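Local atomic coordinates of probable CoA-transferase alpha subunit (Rhodococcus jostii, PDB entry 6COJ), a protein that is probably the alpha subunit of a CoA-transferase-family enzyme and binds a coenzyme A thioester bearing a spirocyclic lactone. Residues S32-I38 with T60-T66; S43-A49 with G251-A257; R130-L134 with A171-L175; L186-N192 with T223-T229. The protein carries 1 engineered substitution. One frame throughout, in Å; residues are numbered along the deposited sequence.

Contact 1: residues S32-I38 with T60-T66; sequences SGMTIGI and TDLTVVT
L62 reaches from strand 62-65 to the tip of I36 on the neighbouring parallel strand 35-38, passing the carbonyl of M34 just ahead of that strand. Its CB lies 4.0 Å from the carbonyl oxygen O of M34. With CG anti to the carbonyl carbon (chi1 -66°), the isobutyl group comes up beside its own backbone N. At the tip the two methyls share the work: CD2 touches I36 CD1 at 3.7 Å while staying near M34 O, and CD1 passes the same isoleucine methyl a little farther off. Two residues on, I38 CD1 reaches V64 CG1 at 3.9 Å on this same face. The opposite face is lined by T35, T63 and V65; there the T35 and T63 side chains run abreast, with T35 OG1 3.6 Å from T63 CB. Beneath the side chains the backbones pair in regular parallel fashion. M34 O and I36 O accept from T63 N and V65 N, and I36 N returns a bond of 2.8 Å to T63 O, almost in line with the carbonyl. Before the strands, S32 OG accepts from T60 N at 2.9 Å. Strands 35-38 and 62-65 are the outer members of a β-α-β unit around helix 48-56; strand 177-184 flanks the first, strand 81-86 the second, and helix 70-77 packs on I38.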
loop_
_atom_site.group_PDB
_atom_site.type_symbol
_atom_site.label_atom_id
_atom_site.label_comp_id
_atom_site.label_asym_id
_atom_site.label_seq_id
_atom_site.Cartn_x
_atom_site.Cartn_y
_atom_site.Cartn_z
ATOM N N SER A 32 25.272 3.183 19.456
ATOM C CA SER A 32 26.101 2.375 18.581
ATOM C C SER A 32 25.521 0.969 18.491
ATOM O O SER A 32 24.957 0.449 19.459
ATOM C CB SER A 32 27.541 2.334 19.101
ATOM O OG SER A 32 28.135 3.623 19.021
ATOM N N GLY A 33 25.638 0.366 17.314
ATOM C CA GLY A 33 25.125 -0.967 17.084
ATOM C C GLY A 33 23.684 -1.033 16.637
ATOM O O GLY A 33 23.200 -2.132 16.341
ATOM N N MET A 34 22.986 0.097 16.567
ATOM C CA MET A 34 21.588 0.080 16.164
ATOM C C MET A 34 21.454 -0.226 14.683
ATOM O O MET A 34 22.355 0.039 13.877
ATOM C CB MET A 34 20.938 1.436 16.420
ATOM C CG MET A 34 20.377 1.579 17.802
ATOM S SD MET A 34 19.555 3.167 17.938
ATOM C CE MET A 34 18.862 3.037 19.584
ATOM N N THR A 35 20.305 -0.794 14.334
ATOM C CA THR A 35 19.842 -0.831 12.955
ATOM C C THR A 35 18.984 0.410 12.726
ATOM O O THR A 35 17.974 0.608 13.417
ATOM C CB THR A 35 19.045 -2.111 12.716
ATOM O OG1 THR A 35 19.910 -3.237 12.868
ATOM C CG2 THR A 35 18.460 -2.124 11.317
ATOM N N ILE A 36 19.400 1.260 11.787
ATOM C CA ILE A 36 18.738 2.534 11.534
ATOM C C ILE A 36 18.301 2.587 10.077
ATOM O O ILE A 36 19.108 2.344 9.171
ATOM C CB ILE A 36 19.656 3.724 11.872
ATOM C CG1 ILE A 36 20.090 3.637 13.336
ATOM C CG2 ILE A 36 18.948 5.056 11.581
ATOM C CD1 ILE A 36 20.915 4.824 13.803
ATOM N N GLY A 37 17.031 2.915 9.859
ATOM C CA GLY A 37 16.530 3.159 8.522
ATOM C C GLY A 37 16.593 4.650 8.240
ATOM O O GLY A 37 16.278 5.469 9.100
ATOM N N ILE A 38 17.016 4.998 7.030
ATOM C CA ILE A 38 17.111 6.396 6.627
ATOM C C ILE A 38 16.187 6.619 5.439
ATOM O O ILE A 38 16.275 5.902 4.432
ATOM C CB ILE A 38 18.559 6.803 6.300
ATOM C CG1 ILE A 38 19.467 6.489 7.487
ATOM C CG2 ILE A 38 18.601 8.285 5.953
ATOM C CD1 ILE A 38 20.918 6.818 7.248
ATOM N N THR A 60 28.282 4.767 16.308
ATOM C CA THR A 60 28.950 4.081 15.210
ATOM C C THR A 60 28.488 2.628 15.198
ATOM O O THR A 60 27.518 2.269 15.869
ATOM C CB THR A 60 30.469 4.254 15.349
ATOM O OG1 THR A 60 31.116 3.809 14.150
ATOM C CG2 THR A 60 30.994 3.469 16.546
ATOM N N ASP A 61 29.180 1.792 14.416
ATOM C CA ASP A 61 28.850 0.369 14.294
ATOM C C ASP A 61 27.384 0.174 13.898
ATOM O O ASP A 61 26.678 -0.681 14.436
ATOM C CB ASP A 61 29.207 -0.392 15.576
ATOM C CG ASP A 61 29.010 -1.899 15.449
ATOM O OD1 ASP A 61 29.297 -2.462 14.371
ATOM O OD2 ASP A 61 28.575 -2.516 16.444
ATOM N N LEU A 62 26.923 0.971 12.942
ATOM C CA LEU A 62 25.513 0.984 12.572
ATOM C C LEU A 62 25.228 -0.035 11.479
ATOM O O LEU A 62 26.064 -0.322 10.619
ATOM C CB LEU A 62 25.111 2.366 12.066
ATOM C CG LEU A 62 25.165 3.476 13.123
ATOM C CD1 LEU A 62 24.831 4.818 12.493
ATOM C CD2 LEU A 62 24.221 3.164 14.282
ATOM N N THR A 63 24.024 -0.584 11.524
ATOM C CA THR A 63 23.471 -1.321 10.404
ATOM C C THR A 63 22.449 -0.387 9.772
ATOM O O THR A 63 21.519 0.056 10.450
ATOM C CB THR A 63 22.816 -2.612 10.899
ATOM O OG1 THR A 63 23.828 -3.484 11.423
ATOM C CG2 THR A 63 22.097 -3.326 9.763
ATOM N N VAL A 64 22.651 -0.038 8.505
ATOM C CA VAL A 64 21.848 0.988 7.839
ATOM C C VAL A 64 20.953 0.332 6.798
ATOM O O VAL A 64 21.418 -0.491 5.998
ATOM C CB VAL A 64 22.730 2.080 7.205
ATOM C CG1 VAL A 64 21.856 3.138 6.542
ATOM C CG2 VAL A 64 23.591 2.730 8.261
ATOM N N VAL A 65 19.673 0.706 6.806
ATOM C CA VAL A 65 18.689 0.264 5.816
ATOM C C VAL A 65 18.256 1.507 5.053
ATOM O O VAL A 65 17.741 2.452 5.661
ATOM C CB VAL A 65 17.473 -0.404 6.481
ATOM C CG1 VAL A 65 16.462 -0.822 5.429
ATOM C CG2 VAL A 65 17.908 -1.606 7.311
ATOM N N THR A 66 18.472 1.523 3.738
ATOM C CA THR A 66 18.241 2.775 3.025
ATOM C C THR A 66 18.150 2.533 1.526
ATOM O O THR A 66 18.695 1.558 1.003
ATOM C CB THR A 66 19.370 3.773 3.322
ATOM O OG1 THR A 66 19.034 5.051 2.760
ATOM C CG2 THR A 66 20.705 3.285 2.742
HETATM O O HOH W 1 25.013 -2.807 13.804
#

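Contact 2: residues S43-A49 with G251-A257; sequences SRRKPMA and GAHFTLA
T255 faces the 43-46 segment. Its OG1 makes the hydrogen bonds, accepting from K46 N at 3.0 Å and donating to A252 O at 2.7 Å. With chi1 at 68°, OG1 lies between the backbone N and the carbonyl carbon, which turns CG2 into van der Waals contact with S43 OG (3.5 Å) and the first carbons of K46. M48, bent at both chi2 and chi3, carries CE over one face of the F254 ring, 4.2 Å from its centroid and 23° off the normal, a CH-pi contact set toward the rim. R44 and L256 run alongside each other, CB of R44 meeting CD1 of L256 at 3.6 Å. A valine here in place of the threonine would probably leave K46 N without its acceptor and cost the loop its hydroxyl link to A252. Backbone bonds run from R45 N to L256 O and from A49 N to G251 O. The loop after strand 244-247 is thus fastened to the entry of helix 48-56, where P47 is at the N-cap position. Amide, hydroxyl and hydrocarbon groups do this, so the charged ends can serve elsewhere: R44 at D92, R45 at H183 O and D203, K46 at G39 O and D71.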
loop_
_atom_site.group_PDB
_atom_site.type_symbol
_atom_site.label_atom_id
_atom_site.label_comp_id
_atom_site.label_asym_id
_atom_site.label_seq_id
_atom_site.Cartn_x
_atom_site.Cartn_y
_atom_site.Cartn_z
ATOM N N SER A 43 19.574 10.882 -3.846
ATOM C CA SER A 43 19.806 12.274 -3.454
ATOM C C SER A 43 18.501 13.073 -3.411
ATOM O O SER A 43 18.370 14.156 -3.997
ATOM C CB SER A 43 20.846 12.915 -4.370
ATOM O OG SER A 43 21.210 14.210 -3.928
ATOM N N ARG A 44 17.517 12.532 -2.689
ATOM C CA ARG A 44 16.173 13.106 -2.639
ATOM C C ARG A 44 15.650 13.047 -1.213
ATOM O O ARG A 44 15.493 11.958 -0.647
ATOM C CB ARG A 44 15.206 12.385 -3.595
ATOM C CG ARG A 44 15.765 12.191 -4.996
ATOM C CD ARG A 44 14.851 11.356 -5.884
ATOM N NE ARG A 44 15.574 10.832 -7.040
ATOM C CZ ARG A 44 15.085 10.714 -8.268
ATOM N NH1 ARG A 44 13.847 11.115 -8.557
ATOM N NH2 ARG A 44 15.851 10.216 -9.229
ATOM N N ARG A 45 15.367 14.226 -0.658
ATOM C CA ARG A 45 14.774 14.416 0.673
ATOM C C ARG A 45 15.393 13.515 1.730
ATOM O O ARG A 45 14.711 12.873 2.531
ATOM C CB ARG A 45 13.245 14.349 0.660
ATOM C CG ARG A 45 12.639 15.305 1.693
ATOM C CD ARG A 45 11.101 15.295 1.707
ATOM N NE ARG A 45 10.622 13.978 2.132
ATOM C CZ ARG A 45 9.825 13.174 1.434
ATOM N NH1 ARG A 45 9.309 13.550 0.264
ATOM N NH2 ARG A 45 9.529 11.980 1.944
ATOM N N LYS A 46 16.729 13.503 1.752
ATOM C CA LYS A 46 17.418 12.792 2.805
ATOM C C LYS A 46 17.458 13.654 4.064
ATOM O O LYS A 46 17.534 14.881 3.978
ATOM C CB LYS A 46 18.845 12.499 2.362
ATOM C CG LYS A 46 18.911 11.368 1.353
ATOM C CD LYS A 46 18.620 10.053 2.022
ATOM C CE LYS A 46 18.613 8.902 1.047
ATOM N NZ LYS A 46 18.398 7.649 1.806
ATOM N N PRO A 47 17.402 13.030 5.263
ATOM C CA PRO A 47 17.548 13.797 6.524
ATOM C C PRO A 47 19.012 14.136 6.783
ATOM O O PRO A 47 19.671 13.623 7.701
ATOM C CB PRO A 47 16.962 12.832 7.559
ATOM C CG PRO A 47 17.322 11.480 7.020
ATOM C CD PRO A 47 17.151 11.598 5.515
ATOM N N MET A 48 19.550 15.020 5.938
ATOM C CA MET A 48 20.983 15.286 5.936
ATOM C C MET A 48 21.431 16.013 7.198
ATOM O O MET A 48 22.550 15.780 7.677
ATOM C CB MET A 48 21.377 16.075 4.686
ATOM C CG MET A 48 21.161 15.351 3.371
ATOM S SD MET A 48 22.166 13.870 3.173
ATOM C CE MET A 48 23.740 14.618 2.758
ATOM N N ALA A 49 20.585 16.883 7.757
ATOM C CA ALA A 49 20.925 17.503 9.033
ATOM C C ALA A 49 21.046 16.457 10.135
ATOM O O ALA A 49 21.964 16.521 10.960
ATOM C CB ALA A 49 19.908 18.592 9.388
ATOM N N GLY A 251 17.060 21.310 5.974
ATOM C CA GLY A 251 17.596 20.127 6.622
ATOM C C GLY A 251 17.784 18.932 5.717
ATOM O O GLY A 251 18.290 17.904 6.185
ATOM N N ALA A 252 17.380 19.031 4.448
ATOM C CA ALA A 252 17.692 18.011 3.463
ATOM C C ALA A 252 18.882 18.379 2.581
ATOM O O ALA A 252 19.344 17.532 1.812
ATOM C CB ALA A 252 16.462 17.700 2.599
ATOM N N HIS A 253 19.396 19.603 2.685
ATOM C CA HIS A 253 20.524 20.017 1.852
ATOM C C HIS A 253 21.685 19.040 2.056
ATOM O O HIS A 253 22.018 18.743 3.199
ATOM C CB HIS A 253 20.963 21.432 2.238
ATOM C CG HIS A 253 22.035 21.980 1.352
ATOM N ND1 HIS A 253 23.374 21.705 1.544
ATOM C CD2 HIS A 253 21.966 22.771 0.255
ATOM C CE1 HIS A 253 24.081 22.297 0.600
ATOM N NE2 HIS A 253 23.252 22.958 -0.190
ATOM N N PHE A 254 22.329 18.547 0.992
ATOM C CA PHE A 254 22.225 19.048 -0.375
ATOM C C PHE A 254 21.333 18.230 -1.307
ATOM O O PHE A 254 21.454 18.349 -2.528
ATOM C CB PHE A 254 23.636 19.139 -0.991
ATOM C CG PHE A 254 24.514 17.943 -0.698
ATOM C CD1 PHE A 254 24.460 16.803 -1.498
ATOM C CD2 PHE A 254 25.393 17.957 0.380
ATOM C CE1 PHE A 254 25.274 15.705 -1.224
ATOM C CE2 PHE A 254 26.209 16.862 0.659
ATOM C CZ PHE A 254 26.149 15.737 -0.144
ATOM N N THR A 255 20.433 17.416 -0.759
ATOM C CA THR A 255 19.484 16.693 -1.599
ATOM C C THR A 255 18.254 17.567 -1.870
ATOM O O THR A 255 18.048 18.607 -1.234
ATOM C CB THR A 255 19.085 15.364 -0.947
ATOM O OG1 THR A 255 18.313 15.582 0.249
ATOM C CG2 THR A 255 20.348 14.577 -0.599
ATOM N N LEU A 256 17.436 17.155 -2.835
ATOM C CA LEU A 256 16.224 17.924 -3.127
ATOM C C LEU A 256 15.163 17.698 -2.045
ATOM O O LEU A 256 15.253 16.780 -1.228
ATOM C CB LEU A 256 15.692 17.619 -4.532
ATOM C CG LEU A 256 15.314 16.191 -4.936
ATOM C CD1 LEU A 256 14.025 15.725 -4.268
ATOM C CD2 LEU A 256 15.181 16.094 -6.455
ATOM N N ALA A 257 14.125 18.528 -2.054
ATOM C CA ALA A 257 13.119 18.428 -0.997
ATOM C C ALA A 257 11.737 18.829 -1.506
ATOM O O ALA A 257 11.083 19.725 -0.979
ATOM C CB ALA A 257 13.519 19.250 0.225
#

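Contact 3: residues R130-L134 with A171-L175; sequences RLPFL and AMPAL
L134 O receives M172 N at 2.9 Å, and L134 N answers with a 3.0 Å bond to M172 O that lies in the carbonyl plane. These two reciprocal bonds make L134 and M172 a hydrogen-bonded antiparallel pair. F133 and P173 form the adjacent non-hydrogen-bonded pair, where the backbones draw in to 4.2 Å between the CA atoms of F133 and P173. The next bond follows from the register: A174 N reaches P132 O at 3.1 Å, from well above the carbonyl plane rather than toward a lone pair, and A174 CB rests 3.2 Å from L131 O. Side chains contribute one apolar touch, CD2 of F133 on CB of A171 at 3.9 Å, made obliquely to the ring. A chi1 of 74° places CG of F133 between the backbone N and the carbonyl carbon; from there the CD2 side of the ring grazes A171, and the rest leads away. The M172 side chain leaves by CG anti to its N and, like that of L134, packs against helix 117-128, which ends just before this strand in a Schellman motif with R130 as its C-prime residue. On the second subunit, another copy of this protein, Y159 bonds to A171 O and P135 packs on L131. This is one end of the antiparallel pairing between strands 133-136 and 168-173 in a three-stranded sheet, packed against the second subunit.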
loop_
_atom_site.group_PDB
_atom_site.type_symbol
_atom_site.label_atom_id
_atom_site.label_comp_id
_atom_site.label_asym_id
_atom_site.label_seq_id
_atom_site.Cartn_x
_atom_site.Cartn_y
_atom_site.Cartn_z
ATOM N N ARG A 130 4.292 -6.234 11.452
ATOM C CA ARG A 130 4.768 -7.191 12.455
ATOM C C ARG A 130 4.767 -8.617 11.912
ATOM O O ARG A 130 4.551 -9.582 12.653
ATOM C CB ARG A 130 3.994 -7.081 13.778
ATOM C CG ARG A 130 3.924 -5.629 14.303
ATOM C CD ARG A 130 3.119 -5.525 15.590
ATOM N NE ARG A 130 1.728 -5.939 15.388
ATOM C CZ ARG A 130 0.853 -6.132 16.368
ATOM N NH1 ARG A 130 1.192 -5.913 17.629
ATOM N NH2 ARG A 130 -0.387 -6.513 16.078
ATOM N N LEU A 131 4.996 -8.754 10.608
ATOM C CA LEU A 131 5.096 -10.072 10.005
ATOM C C LEU A 131 6.556 -10.473 9.846
ATOM O O LEU A 131 7.423 -9.619 9.652
ATOM C CB LEU A 131 4.441 -10.076 8.622
ATOM C CG LEU A 131 2.931 -9.851 8.634
ATOM C CD1 LEU A 131 2.414 -9.607 7.232
ATOM C CD2 LEU A 131 2.223 -11.048 9.252
ATOM N N PRO A 132 6.871 -11.766 9.924
ATOM C CA PRO A 132 8.280 -12.186 9.803
ATOM C C PRO A 132 8.810 -12.151 8.384
ATOM O O PRO A 132 10.034 -12.098 8.194
ATOM C CB PRO A 132 8.271 -13.623 10.349
ATOM C CG PRO A 132 6.834 -14.085 10.156
ATOM C CD PRO A 132 5.977 -12.865 10.325
ATOM N N PHE A 133 7.936 -12.189 7.382
ATOM C CA PHE A 133 8.349 -12.139 5.992
ATOM C C PHE A 133 7.149 -11.730 5.156
ATOM O O PHE A 133 5.996 -11.807 5.599
ATOM C CB PHE A 133 8.839 -13.507 5.505
ATOM C CG PHE A 133 7.715 -14.496 5.281
ATOM C CD1 PHE A 133 7.165 -15.197 6.343
ATOM C CD2 PHE A 133 7.187 -14.691 4.010
ATOM C CE1 PHE A 133 6.112 -16.075 6.150
ATOM C CE2 PHE A 133 6.136 -15.569 3.811
ATOM C CZ PHE A 133 5.596 -16.265 4.878
ATOM N N LEU A 134 7.437 -11.326 3.923
ATOM C CA LEU A 134 6.438 -11.269 2.864
ATOM C C LEU A 134 7.044 -11.906 1.623
ATOM O O LEU A 134 8.248 -11.753 1.375
ATOM C CB LEU A 134 6.020 -9.820 2.538
ATOM C CG LEU A 134 5.104 -9.128 3.551
ATOM C CD1 LEU A 134 4.990 -7.635 3.264
ATOM C CD2 LEU A 134 3.714 -9.792 3.543
ATOM N N ALA A 171 11.257 -15.278 0.379
ATOM C CA ALA A 171 10.647 -14.835 1.631
ATOM C C ALA A 171 11.450 -13.632 2.096
ATOM O O ALA A 171 12.506 -13.777 2.720
ATOM C CB ALA A 171 10.680 -15.955 2.668
ATOM N N MET A 172 11.002 -12.435 1.754
ATOM C CA MET A 172 11.730 -11.256 2.197
ATOM C C MET A 172 11.543 -11.093 3.697
ATOM O O MET A 172 10.409 -10.916 4.153
ATOM C CB MET A 172 11.197 -10.024 1.472
ATOM C CG MET A 172 11.875 -8.746 1.934
ATOM S SD MET A 172 13.633 -8.748 1.545
ATOM C CE MET A 172 14.143 -7.424 2.628
ATOM N N PRO A 173 12.601 -11.161 4.501
ATOM C CA PRO A 173 12.426 -10.986 5.946
ATOM C C PRO A 173 12.069 -9.545 6.281
ATOM O O PRO A 173 12.414 -8.601 5.560
ATOM C CB PRO A 173 13.807 -11.344 6.509
ATOM C CG PRO A 173 14.749 -10.937 5.400
ATOM C CD PRO A 173 14.019 -11.329 4.133
ATOM N N ALA A 174 11.379 -9.383 7.405
ATOM C CA ALA A 174 11.066 -8.044 7.883
ATOM C C ALA A 174 12.340 -7.248 8.133
ATOM O O ALA A 174 13.310 -7.753 8.716
ATOM C CB ALA A 174 10.264 -8.137 9.177
ATOM N N LEU A 175 12.335 -5.995 7.682
ATOM C CA LEU A 175 13.421 -5.061 7.977
ATOM C C LEU A 175 13.058 -4.244 9.219
ATOM O O LEU A 175 12.745 -3.051 9.163
ATOM C CB LEU A 175 13.701 -4.176 6.761
ATOM C CG LEU A 175 14.249 -4.914 5.531
ATOM C CD1 LEU A 175 14.254 -4.010 4.305
ATOM C CD2 LEU A 175 15.649 -5.457 5.804
#

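Contact 4: residues L186-N192 with T223-T229; sequences LGDKHGN and TEELVKT. With SO4 (sulfate ion), chain D.
D188 takes a short hydrogen bond, 2.6 Å, from T223 OG1 to its OD2, the donor coming from above the carboxylate plane. The same oxygen accepts from N192 ND2 at 2.9 Å by its syn lone pair, in the plane of the amide, while OD1 takes H190 N at 2.9 Å. With chi1 at 76° the carboxylate sits over the turn, where all three donors find it. An alanine here would probably cost turn and helix their polar tie, leaving T223 OG1 without this acceptor and H190 N without the bond that holds it. Apolar contacts are carried by L226: its CD1 meets L186 CD2 at 3.9 Å as the two leucines overlap head to tail in passing, and its CD2 meets N192 CB at 3.7 Å. T229 CG2 also touches L186 CD2. At the edge of the H190 ring lies T223 OG1, and its ND1 is hydrogen-bonded to the backbone O of R17. Away from the helix, K189 NZ holds O1 of a sulfate, probably from the crystallisation liquor, at 2.8 Å. The motif is an Asx turn within a type I turn, D188 to G191, closing a β-hairpin that packs on helix 223-229.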
loop_
_atom_site.group_PDB
_atom_site.type_symbol
_atom_site.label_atom_id
_atom_site.label_comp_id
_atom_site.label_asym_id
_atom_site.label_seq_id
_atom_site.Cartn_x
_atom_site.Cartn_y
_atom_site.Cartn_z
ATOM N N LEU A 186 6.708 19.639 6.361
ATOM C CA LEU A 186 5.903 20.386 7.310
ATOM C C LEU A 186 5.427 19.417 8.372
ATOM O O LEU A 186 5.118 18.262 8.066
ATOM C CB LEU A 186 4.684 20.976 6.590
ATOM C CG LEU A 186 3.985 22.166 7.226
ATOM C CD1 LEU A 186 4.951 23.340 7.364
ATOM C CD2 LEU A 186 2.822 22.544 6.343
ATOM N N GLY A 187 5.345 19.881 9.609
ATOM C CA GLY A 187 4.841 19.024 10.666
ATOM C C GLY A 187 4.486 19.838 11.886
ATOM O O GLY A 187 4.852 21.010 11.998
ATOM N N ASP A 188 3.778 19.192 12.813
ATOM C CA ASP A 188 3.425 19.799 14.088
ATOM C C ASP A 188 4.310 19.228 15.202
ATOM O O ASP A 188 5.136 18.335 14.974
ATOM C CB ASP A 188 1.904 19.747 14.316
ATOM C CG ASP A 188 1.375 18.362 14.711
ATOM O OD1 ASP A 188 2.172 17.447 15.033
ATOM O OD2 ASP A 188 0.139 18.189 14.614
ATOM N N LYS A 189 4.159 19.778 16.416
ATOM C CA LYS A 189 5.010 19.362 17.526
ATOM C C LYS A 189 4.673 17.978 18.042
ATOM O O LYS A 189 5.380 17.482 18.926
ATOM C CB LYS A 189 4.941 20.380 18.667
ATOM C CG LYS A 189 3.572 20.516 19.312
ATOM C CD LYS A 189 3.651 21.617 20.361
ATOM C CE LYS A 189 2.337 21.866 21.050
ATOM N NZ LYS A 189 2.484 23.022 21.989
ATOM N N HIS A 190 3.618 17.344 17.518
ATOM C CA HIS A 190 3.212 16.019 17.952
ATOM C C HIS A 190 3.613 14.927 16.973
ATOM O O HIS A 190 3.376 13.749 17.254
ATOM C CB HIS A 190 1.694 15.971 18.151
ATOM C CG HIS A 190 1.141 17.114 18.940
ATOM N ND1 HIS A 190 1.456 17.335 20.263
ATOM C CD2 HIS A 190 0.267 18.088 18.592
ATOM C CE1 HIS A 190 0.816 18.411 20.691
ATOM N NE2 HIS A 190 0.081 18.881 19.697
ATOM N N GLY A 191 4.176 15.284 15.820
ATOM C CA GLY A 191 4.587 14.299 14.848
ATOM C C GLY A 191 3.668 14.126 13.654
ATOM O O GLY A 191 4.013 13.358 12.750
ATOM N N ASN A 192 2.499 14.768 13.622
ATOM C CA ASN A 192 1.772 14.815 12.364
ATOM C C ASN A 192 2.635 15.535 11.341
ATOM O O ASN A 192 3.231 16.571 11.650
ATOM C CB ASN A 192 0.442 15.530 12.557
ATOM C CG ASN A 192 -0.465 14.813 13.520
ATOM O OD1 ASN A 192 -0.783 13.623 13.348
ATOM N ND2 ASN A 192 -0.873 15.521 14.573
ATOM N N THR A 223 -1.120 22.221 14.394
ATOM C CA THR A 223 -1.841 21.168 13.679
ATOM C C THR A 223 -2.830 21.751 12.684
ATOM O O THR A 223 -2.907 21.308 11.529
ATOM C CB THR A 223 -2.586 20.274 14.670
ATOM O OG1 THR A 223 -1.668 19.745 15.634
ATOM C CG2 THR A 223 -3.267 19.107 13.937
ATOM N N GLU A 224 -3.580 22.765 13.101
ATOM C CA GLU A 224 -4.589 23.294 12.208
ATOM C C GLU A 224 -3.969 23.964 10.989
ATOM O O GLU A 224 -4.524 23.881 9.888
ATOM C CB GLU A 224 -5.533 24.212 12.973
ATOM C CG GLU A 224 -6.521 24.855 12.071
ATOM C CD GLU A 224 -7.699 23.931 11.755
ATOM O OE1 GLU A 224 -8.678 24.446 11.204
ATOM O OE2 GLU A 224 -7.636 22.698 12.024
ATOM N N GLU A 225 -2.811 24.601 11.152
ATOM C CA GLU A 225 -2.123 25.143 9.990
ATOM C C GLU A 225 -1.666 24.026 9.058
ATOM O O GLU A 225 -1.813 24.128 7.835
ATOM C CB GLU A 225 -0.940 26.001 10.438
ATOM C CG GLU A 225 -0.226 26.626 9.274
ATOM C CD GLU A 225 0.823 27.642 9.677
ATOM O OE1 GLU A 225 1.006 27.903 10.887
ATOM O OE2 GLU A 225 1.468 28.174 8.760
ATOM N N LEU A 226 -1.119 22.948 9.621
ATOM C CA LEU A 226 -0.671 21.817 8.810
ATOM C C LEU A 226 -1.794 21.274 7.930
ATOM O O LEU A 226 -1.621 21.103 6.717
ATOM C CB LEU A 226 -0.124 20.717 9.722
ATOM C CG LEU A 226 0.167 19.355 9.089
ATOM C CD1 LEU A 226 1.346 19.467 8.141
ATOM C CD2 LEU A 226 0.452 18.319 10.175
ATOM N N VAL A 227 -2.952 20.979 8.531
ATOM C CA VAL A 227 -4.007 20.288 7.798
ATOM C C VAL A 227 -4.711 21.219 6.825
ATOM O O VAL A 227 -5.367 20.746 5.891
ATOM C CB VAL A 227 -4.992 19.558 8.735
ATOM C CG1 VAL A 227 -4.240 18.577 9.632
ATOM C CG2 VAL A 227 -5.795 20.550 9.566
ATOM N N LYS A 228 -4.596 22.536 7.011
ATOM C CA LYS A 228 -5.158 23.465 6.042
ATOM C C LYS A 228 -4.196 23.800 4.907
ATOM O O LYS A 228 -4.613 24.429 3.927
ATOM C CB LYS A 228 -5.655 24.747 6.732
ATOM C CG LYS A 228 -6.878 24.526 7.600
ATOM C CD LYS A 228 -8.120 24.397 6.727
ATOM C CE LYS A 228 -9.388 24.329 7.561
ATOM N NZ LYS A 228 -9.095 23.908 8.963
ATOM N N THR A 229 -2.935 23.384 5.004
ATOM C CA THR A 229 -1.923 23.689 3.998
ATOM C C THR A 229 -1.792 22.606 2.935
ATOM O O THR A 229 -1.496 22.918 1.774
ATOM C CB THR A 229 -0.568 23.906 4.685
ATOM O OG1 THR A 229 -0.680 25.007 5.592
ATOM C CG2 THR A 229 0.530 24.206 3.668
HETATM S S SO4 D . -0.937 21.612 23.114
HETATM O O1 SO4 D . 0.334 22.209 23.510
HETATM O O2 SO4 D . -0.751 20.182 22.871
HETATM O O3 SO4 D . -1.908 21.806 24.189
HETATM O O4 SO4 D . -1.419 22.254 21.893
#

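Contact 1 and contact 2 are neighbours, their centres about 18 Å apart, and they touch directly: I38 CG2 meets P47 CG at 3.6 Å, and helix 48-56, which begins at contact 2, is the connection between the two strands of contact 1. Contact 3 meets contact 1 where V65 CG1 brushes L175 CD1 at 4.0 Å, and contact 4 stands apart, its nearest atoms about 8 Å from contact 2 and about 15 Å from contact 1. The pocket of the bound CoA thioester is lined in part by W41, F88, Y97 and A117; the ligand lies about 7 Å from the R44 side chain of contact 2 and about 12 Å from that of T66 in contact 1.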